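PDB 1ON9: methylmalonyl-CoA carboxyltransferase 12S subunit from Propionibacterium freudenreichii, which transfers the carboxyl group of methylmalonyl-CoA to the biotin of the 1.3S subunit, giving propanoyl-CoA, and forms the hexameric core of transcarboxylase. Local coordinates for the interface of chains A and B and the interface of chains A and C. Residues are numbered along the deposited sequence; one frame, centred on the assembly and turned at random. Chains: chain A/B/C, Methylmalonyl-CoA carboxyltransferase 12S subunit.

Contact 1: the interface of chains A and B. Residues chain A 487-489; chain B 19, 23, 61, 64-65.
A:Asp488 holds CG anti to its main-chain nitrogen (chi1 -168°), and B:Arg23, on helix 12-27, bends at chi3 (-55°) to bring its guanidinium to that carboxylate. The two side chains meet at about a right angle, with their flat groups 81° apart. NH1 of B:Arg23 donates to the syn lone pair of OD2 of A:Asp488 at 3.0 Å, in a salt bridge lying in the guanidinium plane. NH2 of B:Arg23 donates a hydrogen bond to the backbone O of A:Val489 at 2.8 Å, almost head-on to the carbonyl. OD2 of A:Asp488 also accepts a hydrogen bond from the backbone N of A:Val489 at 2.8 Å, from above the carboxylate plane. That internal bond is likely to steady the carboxylate against strand 488-489. The B:Phe65 ring turns its edge to OD2. With an alanine at A:Asp488, the B:Arg23 guanidinium is likely to lose the mate for its charge and its NH1 this acceptor. Beside the salt bridge, CD1 of B:Leu19 packs on CB of A:Val489 at 3.8 Å. This patch joins two subunits of the homohexamer. Two waters extend it, both bound to the backbone O of A:Asp487. Water 1 meets the backbone N of B:Ala64, and water 2 lies 2.7 Å from the backbone N of B:Phe65.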
ATOM      1  N   ASP A 487      25.917 -15.631 -20.182  1.00 11.04           N
ATOM      2  CA  ASP A 487      25.541 -14.620 -21.173  1.00 13.39           C
ATOM      3  C   ASP A 487      26.522 -14.615 -22.333  1.00  9.15           C
ATOM      4  O   ASP A 487      26.174 -14.298 -23.475  1.00 11.98           O
ATOM      5  CB  ASP A 487      25.625 -13.209 -20.580  1.00 13.49           C
ATOM      6  CG  ASP A 487      24.553 -12.906 -19.550  1.00 19.41           C
ATOM      7  OD1 ASP A 487      23.966 -13.832 -18.975  1.00 17.45           O
ATOM      8  OD2 ASP A 487      24.319 -11.703 -19.308  1.00 22.03           O
ATOM      9  N   ASP A 488      27.772 -14.917 -22.025  1.00 13.68           N
ATOM     10  CA  ASP A 488      28.807 -14.842 -23.043  1.00 12.62           C
ATOM     11  C   ASP A 488      30.071 -15.500 -22.521  1.00 16.65           C
ATOM     12  O   ASP A 488      30.229 -15.684 -21.312  1.00 13.33           O
ATOM     13  CB  ASP A 488      29.096 -13.360 -23.293  1.00 14.26           C
ATOM     14  CG  ASP A 488      29.939 -13.108 -24.518  1.00 18.81           C
ATOM     15  OD1 ASP A 488      30.397 -11.956 -24.672  1.00 19.55           O
ATOM     16  OD2 ASP A 488      30.138 -14.035 -25.327  1.00 18.80           O
ATOM     17  N   VAL A 489      30.957 -15.871 -23.437  1.00  9.47           N
ATOM     18  CA  VAL A 489      32.241 -16.416 -23.048  1.00 14.20           C
ATOM     19  C   VAL A 489      33.102 -15.193 -23.313  1.00 11.92           C
ATOM     20  O   VAL A 489      33.025 -14.584 -24.374  1.00 15.69           O
ATOM     21  CB  VAL A 489      32.688 -17.571 -23.933  1.00 12.90           C
ATOM     22  CG1 VAL A 489      34.050 -18.083 -23.446  1.00 13.03           C
ATOM     23  CG2 VAL A 489      31.648 -18.686 -23.873  1.00 12.70           C
TER
ATOM     24  N   LEU B  19      38.443 -17.894 -29.090  1.00 20.27           N
ATOM     25  CA  LEU B  19      37.171 -17.261 -28.771  1.00 17.03           C
ATOM     26  C   LEU B  19      36.832 -16.186 -29.802  1.00 19.10           C
ATOM     27  O   LEU B  19      35.693 -16.110 -30.268  1.00 20.37           O
ATOM     28  CB  LEU B  19      37.228 -16.642 -27.372  1.00 15.84           C
ATOM     29  CG  LEU B  19      35.997 -15.831 -26.959  1.00 12.93           C
ATOM     30  CD1 LEU B  19      34.760 -16.722 -26.951  1.00 11.54           C
ATOM     31  CD2 LEU B  19      36.233 -15.218 -25.588  1.00 15.35           C
ATOM     32  N   ARG B  23      33.616 -16.227 -32.254  1.00 20.27           N
ATOM     33  CA  ARG B  23      32.659 -15.119 -32.176  1.00 19.45           C
ATOM     34  C   ARG B  23      32.485 -14.517 -33.555  1.00 18.38           C
ATOM     35  O   ARG B  23      31.367 -14.198 -33.971  1.00 15.73           O
ATOM     36  CB  ARG B  23      33.131 -14.024 -31.211  1.00 16.35           C
ATOM     37  CG  ARG B  23      32.047 -12.970 -30.937  1.00 18.14           C
ATOM     38  CD  ARG B  23      32.552 -11.800 -30.105  1.00 17.83           C
ATOM     39  NE  ARG B  23      33.151 -12.246 -28.857  1.00 21.32           N
ATOM     40  CZ  ARG B  23      32.479 -12.814 -27.860  1.00 22.13           C
ATOM     41  NH1 ARG B  23      31.175 -13.001 -27.964  1.00 18.99           N
ATOM     42  NH2 ARG B  23      33.121 -13.216 -26.771  1.00 16.97           N
ATOM     43  N   GLU B  61      26.101  -7.575 -26.092  1.00 13.51           N
ATOM     44  CA  GLU B  61      25.348  -8.754 -26.491  1.00  9.00           C
ATOM     45  C   GLU B  61      25.229  -9.911 -25.507  1.00  9.56           C
ATOM     46  O   GLU B  61      26.194 -10.298 -24.862  1.00  9.85           O
ATOM     47  CB  GLU B  61      25.908  -9.290 -27.810  1.00 10.68           C
ATOM     48  CG  GLU B  61      25.134 -10.482 -28.335  1.00  9.80           C
ATOM     49  CD  GLU B  61      25.603 -10.938 -29.698  1.00 16.38           C
ATOM     50  OE1 GLU B  61      24.903 -11.780 -30.294  1.00 12.64           O
ATOM     51  OE2 GLU B  61      26.658 -10.454 -30.174  1.00 14.97           O
ATOM     52  N   ALA B  64      25.274 -14.636 -27.791  1.00 11.49           N
ATOM     53  CA  ALA B  64      25.813 -14.778 -29.137  1.00 13.92           C
ATOM     54  C   ALA B  64      26.088 -16.274 -29.319  1.00 15.08           C
ATOM     55  O   ALA B  64      25.894 -16.830 -30.400  1.00 13.70           O
ATOM     56  CB  ALA B  64      27.112 -13.998 -29.278  1.00 11.63           C
ATOM     57  N   PHE B  65      26.530 -16.921 -28.248  1.00 12.90           N
ATOM     58  CA  PHE B  65      26.844 -18.347 -28.312  1.00 15.16           C
ATOM     59  C   PHE B  65      25.701 -19.272 -27.889  1.00 16.73           C
ATOM     60  O   PHE B  65      25.900 -20.478 -27.750  1.00 12.18           O
ATOM     61  CB  PHE B  65      28.084 -18.654 -27.474  1.00 14.53           C
ATOM     62  CG  PHE B  65      29.359 -18.112 -28.059  1.00 17.82           C
ATOM     63  CD1 PHE B  65      29.953 -16.965 -27.542  1.00 15.12           C
ATOM     64  CD2 PHE B  65      29.983 -18.772 -29.118  1.00 18.50           C
ATOM     65  CE1 PHE B  65      31.165 -16.484 -28.072  1.00 14.81           C
ATOM     66  CE2 PHE B  65      31.185 -18.300 -29.656  1.00 15.27           C
ATOM     67  CZ  PHE B  65      31.775 -17.156 -29.129  1.00 14.73           C
TER
HETATM   68  O   HOH W   1      27.037 -12.875 -26.238  1.00 12.64           O
HETATM   69  O   HOH W   2      26.948 -16.071 -25.773  1.00 19.84           O

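Contact 2: the interface of chains A and C. Residues chain A 72, 146-149; chain C 474, 483, 485.
A:Gly147 takes a positive phi (47°) between 3-10 helix 144-146 and helix 148-164, and this turn lies against C:Phe474. The patch belongs to the two-fold interface of this biotin-dependent carboxyltransferase, a member of the CoA carboxyltransferase family. The CA of A:Gly147 sits over the centre of the C:Phe474 ring, 3.5 Å from its centroid, in a CH-pi contact. With no side chain on A:Gly147, the main chain can probably come this close to the ring. A:Leu72 approaches from the opposite direction to C:Phe474, and its CD1 touches CZ of the ring at 3.4 Å. Farther along, A:Asp149 and C:Arg483 form a salt bridge, with OD2 of the acid 2.6 Å from NH1 of the arginine. Their planes are 42° apart, and the N-H points away from the carboxylate, so the pairing is ionic without a hydrogen bond. C:Arg483 bends at chi2 (-68°) and carries CG past CD1 of A:Ile148. The amide NE2 of C:Gln485 donates to the backbone O of A:Ile148, the first residue of helix 148-164, at 2.9 Å, from above the carbonyl plane. The same NE2 is linked through water 3 to OD1 of A:Asp149, which lies 2.8 Å from that water.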
ATOM      1  N   LEU A  72      20.535  -0.599  45.091  1.00 37.16           N
ATOM      2  CA  LEU A  72      21.044  -1.750  45.828  1.00 36.47           C
ATOM      3  C   LEU A  72      22.549  -1.933  45.675  1.00 37.56           C
ATOM      4  O   LEU A  72      23.160  -1.444  44.723  1.00 33.36           O
ATOM      5  CB  LEU A  72      20.343  -3.032  45.372  1.00 35.44           C
ATOM      6  CG  LEU A  72      18.820  -3.090  45.484  1.00 39.37           C
ATOM      7  CD1 LEU A  72      18.339  -4.453  45.020  1.00 40.44           C
ATOM      8  CD2 LEU A  72      18.391  -2.835  46.920  1.00 42.04           C
ATOM      9  N   GLU A 146      23.245  -4.492  39.968  1.00 30.04           N
ATOM     10  CA  GLU A 146      21.880  -4.160  39.576  1.00 26.19           C
ATOM     11  C   GLU A 146      21.037  -5.391  39.264  1.00 25.71           C
ATOM     12  O   GLU A 146      19.873  -5.274  38.875  1.00 28.06           O
ATOM     13  CB  GLU A 146      21.904  -3.203  38.376  1.00 24.88           C
ATOM     14  CG  GLU A 146      22.686  -1.918  38.633  1.00 19.12           C
ATOM     15  CD  GLU A 146      22.653  -0.967  37.442  1.00 28.86           C
ATOM     16  OE1 GLU A 146      22.524  -1.468  36.301  1.00 25.55           O
ATOM     17  OE2 GLU A 146      22.771   0.271  37.642  1.00 21.88           O
ATOM     18  N   GLY A 147      21.628  -6.569  39.435  1.00 23.90           N
ATOM     19  CA  GLY A 147      20.904  -7.804  39.194  1.00 24.50           C
ATOM     20  C   GLY A 147      20.107  -7.869  37.900  1.00 27.19           C
ATOM     21  O   GLY A 147      20.650  -7.664  36.815  1.00 23.65           O
ATOM     22  N   ILE A 148      18.809  -8.140  38.015  1.00 25.18           N
ATOM     23  CA  ILE A 148      17.960  -8.264  36.840  1.00 23.55           C
ATOM     24  C   ILE A 148      17.731  -6.973  36.060  1.00 23.39           C
ATOM     25  O   ILE A 148      17.330  -7.024  34.902  1.00 22.40           O
ATOM     26  CB  ILE A 148      16.615  -8.914  37.206  1.00 23.36           C
ATOM     27  CG1 ILE A 148      15.818  -8.013  38.146  1.00 22.43           C
ATOM     28  CG2 ILE A 148      16.871 -10.264  37.873  1.00 21.98           C
ATOM     29  CD1 ILE A 148      14.486  -8.613  38.546  1.00 27.74           C
ATOM     30  N   ASP A 149      17.986  -5.822  36.678  1.00 23.43           N
ATOM     31  CA  ASP A 149      17.844  -4.543  35.974  1.00 23.82           C
ATOM     32  C   ASP A 149      18.923  -4.483  34.889  1.00 23.84           C
ATOM     33  O   ASP A 149      18.697  -3.981  33.789  1.00 24.58           O
ATOM     34  CB  ASP A 149      18.031  -3.361  36.926  1.00 23.09           C
ATOM     35  CG  ASP A 149      16.945  -3.281  37.987  1.00 29.77           C
ATOM     36  OD1 ASP A 149      15.757  -3.448  37.639  1.00 26.43           O
ATOM     37  OD2 ASP A 149      17.277  -3.033  39.168  1.00 28.76           O
TER
ATOM     38  N   PHE C 474      17.395 -10.153  44.337  1.00 40.49           N
ATOM     39  CA  PHE C 474      17.239 -10.178  42.887  1.00 40.13           C
ATOM     40  C   PHE C 474      16.680 -11.443  42.249  1.00 40.62           C
ATOM     41  O   PHE C 474      15.923 -11.362  41.279  1.00 39.97           O
ATOM     42  CB  PHE C 474      18.583  -9.904  42.209  1.00 42.35           C
ATOM     43  CG  PHE C 474      19.032  -8.479  42.282  1.00 41.72           C
ATOM     44  CD1 PHE C 474      18.238  -7.456  41.771  1.00 42.17           C
ATOM     45  CD2 PHE C 474      20.278  -8.161  42.810  1.00 42.35           C
ATOM     46  CE1 PHE C 474      18.684  -6.131  41.781  1.00 43.07           C
ATOM     47  CE2 PHE C 474      20.735  -6.841  42.825  1.00 41.64           C
ATOM     48  CZ  PHE C 474      19.938  -5.825  42.308  1.00 42.88           C
ATOM     49  N   ARG C 483       9.829  -5.901  39.460  1.00 19.63           N
ATOM     50  CA  ARG C 483      10.420  -5.096  38.397  1.00 24.01           C
ATOM     51  C   ARG C 483       9.609  -5.102  37.117  1.00 24.25           C
ATOM     52  O   ARG C 483       9.962  -4.434  36.146  1.00 26.40           O
ATOM     53  CB  ARG C 483      11.847  -5.582  38.114  1.00 25.14           C
ATOM     54  CG  ARG C 483      12.838  -5.196  39.201  1.00 29.87           C
ATOM     55  CD  ARG C 483      13.061  -3.687  39.211  1.00 38.95           C
ATOM     56  NE  ARG C 483      13.630  -3.193  40.466  1.00 50.18           N
ATOM     57  CZ  ARG C 483      14.784  -3.602  40.989  1.00 56.15           C
ATOM     58  NH1 ARG C 483      15.511  -4.526  40.373  1.00 61.80           N
ATOM     59  NH2 ARG C 483      15.221  -3.077  42.127  1.00 57.71           N
ATOM     60  N   GLN C 485       9.235  -7.671  35.291  1.00 20.17           N
ATOM     61  CA  GLN C 485       9.780  -8.640  34.351  1.00 22.45           C
ATOM     62  C   GLN C 485       8.855  -9.842  34.134  1.00 20.50           C
ATOM     63  O   GLN C 485       8.962 -10.531  33.128  1.00 20.27           O
ATOM     64  CB  GLN C 485      11.181  -9.064  34.777  1.00 21.68           C
ATOM     65  CG  GLN C 485      12.167  -7.940  34.520  1.00 26.58           C
ATOM     66  CD  GLN C 485      13.594  -8.402  34.548  1.00 28.60           C
ATOM     67  OE1 GLN C 485      13.903  -9.514  34.117  1.00 33.52           O
ATOM     68  NE2 GLN C 485      14.484  -7.547  35.038  1.00 30.20           N
TER
HETATM   69  O   HOH W   3      14.357  -4.334  35.442  1.00 30.58           O

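Contact 3: the interface of chains A and C. Residues chain A 142, 144, 147, 151; chain C 413, 438-439.
C:Val438 and A:Leu151 touch through CG2 of the valine and CB of the leucine, 3.7 Å apart. The two side chains run antiparallel, each alongside the other. CG2 of C:Val438 also meets CB of A:Ala142 at 3.7 Å, so one methyl of the valine contacts two residues of chain A. CD2 of A:Leu151 reaches back to CA of C:Val438 at 3.8 Å. CB of C:Val438 also lies against the backbone O of A:Gly147, at 3.3 Å, and CG1 packs on the CA of that glycine. The valine turns CG2 away from its backbone N (chi1 72° for CG1), towards A:Ala142 and A:Leu151. Beside it, the methyl CE of C:Met439 presses on CD1 of A:Ile144 at 3.5 Å, a tight carbon contact. The sulfur SD of C:Met439 is 3.9 Å from CD1 of A:Ile144. The chain of C:Met439 runs extended and then bends at chi3 (-79°), which sets its methyl against the isoleucine. Further out, A:Ile144 is carried by 3-10 helix 144-146, and A:Leu151 by helix 148-164. C:Val438 and C:Met439 follow strand 435-437 directly. The patch supplies apolar contact to the two-fold interface between subunits of the 12S hexamer.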
ATOM      1  N   ALA A 142      28.101  -7.549  32.785  1.00 30.85           N
ATOM      2  CA  ALA A 142      26.876  -7.116  33.438  1.00 28.27           C
ATOM      3  C   ALA A 142      27.198  -6.420  34.738  1.00 27.18           C
ATOM      4  O   ALA A 142      28.176  -6.757  35.407  1.00 30.59           O
ATOM      5  CB  ALA A 142      25.977  -8.322  33.706  1.00 26.97           C
ATOM      6  N   ILE A 144      26.611  -6.526  37.945  1.00 24.75           N
ATOM      7  CA  ILE A 144      26.069  -7.463  38.914  1.00 26.65           C
ATOM      8  C   ILE A 144      25.283  -6.813  40.036  1.00 26.87           C
ATOM      9  O   ILE A 144      24.289  -7.371  40.498  1.00 31.46           O
ATOM     10  CB  ILE A 144      27.200  -8.323  39.503  1.00 27.95           C
ATOM     11  CG1 ILE A 144      28.066  -8.863  38.365  1.00 33.39           C
ATOM     12  CG2 ILE A 144      26.630  -9.487  40.298  1.00 29.77           C
ATOM     13  CD1 ILE A 144      27.302  -9.677  37.333  1.00 33.19           C
ATOM     14  N   GLY A 147      21.628  -6.569  39.435  1.00 23.90           N
ATOM     15  CA  GLY A 147      20.904  -7.804  39.194  1.00 24.50           C
ATOM     16  C   GLY A 147      20.107  -7.869  37.900  1.00 27.19           C
ATOM     17  O   GLY A 147      20.650  -7.664  36.815  1.00 23.65           O
ATOM     18  N   LEU A 151      20.305  -7.163  33.545  1.00 17.65           N
ATOM     19  CA  LEU A 151      19.920  -8.201  32.593  1.00 19.49           C
ATOM     20  C   LEU A 151      18.874  -7.660  31.623  1.00 20.58           C
ATOM     21  O   LEU A 151      18.943  -7.893  30.413  1.00 19.70           O
ATOM     22  CB  LEU A 151      19.346  -9.406  33.345  1.00 23.82           C
ATOM     23  CG  LEU A 151      18.941 -10.647  32.543  1.00 25.76           C
ATOM     24  CD1 LEU A 151      20.123 -11.136  31.727  1.00 27.40           C
ATOM     25  CD2 LEU A 151      18.475 -11.737  33.493  1.00 27.66           C
TER
ATOM     26  N   GLY C 413      22.034 -14.381  29.776  1.00 20.89           N
ATOM     27  CA  GLY C 413      21.705 -14.412  28.364  1.00 19.79           C
ATOM     28  C   GLY C 413      20.807 -15.553  27.936  1.00 21.96           C
ATOM     29  O   GLY C 413      20.001 -15.386  27.032  1.00 19.03           O
ATOM     30  N   VAL C 438      20.665 -12.379  36.656  1.00 32.08           N
ATOM     31  CA  VAL C 438      21.643 -11.950  35.665  1.00 34.30           C
ATOM     32  C   VAL C 438      22.836 -12.868  35.881  1.00 36.92           C
ATOM     33  O   VAL C 438      23.678 -13.050  35.004  1.00 37.10           O
ATOM     34  CB  VAL C 438      22.071 -10.471  35.880  1.00 35.20           C
ATOM     35  CG1 VAL C 438      22.954 -10.347  37.102  1.00 33.73           C
ATOM     36  CG2 VAL C 438      22.782  -9.948  34.634  1.00 37.89           C
ATOM     37  N   MET C 439      22.869 -13.465  37.066  1.00 38.29           N
ATOM     38  CA  MET C 439      23.931 -14.375  37.468  1.00 43.18           C
ATOM     39  C   MET C 439      23.457 -15.058  38.746  1.00 44.99           C
ATOM     40  O   MET C 439      22.686 -14.476  39.511  1.00 44.32           O
ATOM     41  CB  MET C 439      25.213 -13.585  37.742  1.00 43.27           C
ATOM     42  CG  MET C 439      26.420 -14.427  38.102  1.00 46.57           C
ATOM     43  SD  MET C 439      27.833 -13.376  38.495  1.00 46.78           S
ATOM     44  CE  MET C 439      28.390 -12.934  36.843  1.00 47.73           C
TER

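Contact 2 and contact 3 are parts of one interface, between chains A and C, with their C-alpha centres about 8 Å apart. They share A:Gly147 and draw on the same two elements of chain A, 3-10 helix 144-146 and helix 148-164. Each has a twin with the chains exchanged, because that interface is two-fold. The C-alpha centre of contact 1 is about 67 Å from that of contact 2 and about 62 Å from that of contact 3. Contact 1 joins chain A to chain B through an interface that is not an exact two-fold. One subunit therefore binds different neighbours through separate surfaces, which is consistent with the homohexameric core.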